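Local structure of type 2A phosphatase-associated protein 42 (Saccharomyces cerevisiae, 2V0P) at the interface of chains A and B. The protein binds the catalytic subunits of PP2A-type phosphatases and inhibits SIT4, acting in TOR signalling in response to the available nitrogen source. Coordinates in Å, arbitrary orientation; residue numbers count along the deposited sequence, not the author numbering. Chains: chain A/B, Type 2A phosphatase-associated protein 42.

The interface of chains A and B. Residues chain A 224, 228, 232; chain B 157, 160, 164, 224-225, 228.
Helix-to-helix packing between two copies of the N-terminal, tetratricopeptide repeat-like domain brings A:Phe224 and A:Met228, on helix 199-231 of chain A, and A:Phe232 just past its end against B:Ser157, B:Gln160 and B:Lys164 and against helix 197-231 of chain B. The pairing is not an exact two-fold and may reflect the crystal rather than the working protein. A:Phe224 has CG anti to its backbone N (chi1 -170°), which points the ring tip at chain B. There the CG methylene of B:Gln160 meets the ring in plane at its edge, 3.7 Å from A:Phe224 CZ. NZ, the amino group of B:Lys164, also lies at the edge, 3.6 Å from A:Phe224 CE1. On the side of the ring away from B:Lys164, the backbone carbonyl O of B:Ser157 is 3.2 Å from CE2 of A:Phe224. An alanine in place of A:Phe224 would probably leave B:Gln160 CG and the B:Lys164 amino end without their partner, open a gap towards chain B, and free the A:Met228 side chain, whose CG lies above one face of the ring, offset toward the rim, to shift. A:Met228, a selenomethionine, bends at chi2 and chi3 and meets the rim of B:Phe224, A:Met228 SE to B:Phe224 CE2 at 3.6 Å. B:Gln160 CG also covers the centre of one face of B:Phe224, linking the two aromatic contacts. Farther along, the A:Phe232 ring fits between B:Glu225 and the selenomethionine B:Met228. Its CZ touches the aliphatic stem of B:Glu225, with the ring and carboxylate planes 68° apart, while A:Phe232 CE2 lies 3.7 Å from SE of B:Met228.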
# COMPACT_ATOMS: atom_id res chain seq x y z
N PHE A 224 6.18 -1.38 -3.95
CA PHE A 224 5.04 -0.81 -3.24
C PHE A 224 5.37 0.54 -2.63
O PHE A 224 4.61 1.50 -2.82
CB PHE A 224 4.62 -1.72 -2.13
CG PHE A 224 3.32 -1.31 -1.53
CD1 PHE A 224 2.16 -1.45 -2.26
CD2 PHE A 224 3.27 -0.72 -0.28
CE1 PHE A 224 0.91 -1.07 -1.70
CE2 PHE A 224 2.02 -0.31 0.27
CZ PHE A 224 0.87 -0.52 -0.44
N MSE A 228 3.82 4.20 -3.64
CA MSE A 228 3.16 5.00 -2.61
C MSE A 228 3.75 6.41 -2.53
O MSE A 228 3.00 7.36 -2.56
CB MSE A 228 3.15 4.30 -1.25
CG MSE A 228 2.46 2.99 -1.29
SE MSE A 228 0.52 3.24 -1.40
CE MSE A 228 0.13 2.93 -3.30
N PHE A 232 2.35 10.85 -3.88
CA PHE A 232 2.48 12.09 -3.15
C PHE A 232 3.29 13.19 -3.86
O PHE A 232 3.30 14.34 -3.41
CB PHE A 232 3.00 11.78 -1.75
CG PHE A 232 2.02 11.04 -0.92
CD1 PHE A 232 0.82 11.64 -0.53
CD2 PHE A 232 2.25 9.72 -0.56
CE1 PHE A 232 -0.10 10.95 0.23
CE2 PHE A 232 1.32 9.04 0.20
CZ PHE A 232 0.16 9.65 0.60
N SER B 157 4.63 1.43 4.78
CA SER B 157 4.33 0.88 3.49
C SER B 157 4.23 -0.63 3.64
O SER B 157 3.31 -1.24 3.10
CB SER B 157 5.45 1.21 2.50
OG SER B 157 5.24 2.47 1.95
N GLN B 160 0.97 -1.41 5.46
CA GLN B 160 -0.12 -1.18 4.55
C GLN B 160 -0.30 -2.37 3.64
O GLN B 160 -1.41 -2.90 3.49
CB GLN B 160 0.10 0.10 3.73
CG GLN B 160 -0.97 0.41 2.64
CD GLN B 160 -2.29 0.97 3.15
OE1 GLN B 160 -2.81 0.57 4.19
NE2 GLN B 160 -2.86 1.90 2.38
N LYS B 164 -3.67 -4.59 3.40
CA LYS B 164 -4.39 -4.55 2.13
C LYS B 164 -4.69 -5.91 1.51
O LYS B 164 -5.58 -5.99 0.65
CB LYS B 164 -3.71 -3.63 1.10
CG LYS B 164 -4.29 -2.19 1.07
CD LYS B 164 -3.44 -1.17 0.28
CE LYS B 164 -3.12 -1.62 -1.17
NZ LYS B 164 -2.60 -0.45 -1.97
N PHE B 224 -3.08 6.03 6.81
CA PHE B 224 -1.78 5.61 6.23
C PHE B 224 -1.18 6.77 5.43
O PHE B 224 -0.06 7.21 5.73
CB PHE B 224 -1.98 4.37 5.35
CG PHE B 224 -0.94 4.20 4.28
CD1 PHE B 224 0.37 3.77 4.61
CD2 PHE B 224 -1.24 4.45 2.96
CE1 PHE B 224 1.32 3.63 3.64
CE2 PHE B 224 -0.27 4.28 1.96
CZ PHE B 224 1.00 3.88 2.31
N GLU B 225 -1.92 7.26 4.44
CA GLU B 225 -1.46 8.44 3.66
C GLU B 225 -1.15 9.63 4.54
O GLU B 225 -0.22 10.37 4.30
CB GLU B 225 -2.44 8.84 2.58
CG GLU B 225 -2.51 7.91 1.44
CD GLU B 225 -3.66 8.23 0.52
OE1 GLU B 225 -3.93 9.44 0.31
OE2 GLU B 225 -4.29 7.29 0.01
N MSE B 228 2.20 9.05 6.29
CA MSE B 228 3.27 9.11 5.33
C MSE B 228 3.64 10.55 5.07
O MSE B 228 4.82 10.91 5.10
CB MSE B 228 2.82 8.45 4.03
CG MSE B 228 3.75 8.59 2.89
SE MSE B 228 3.75 6.91 1.93
CE MSE B 228 3.80 5.74 3.51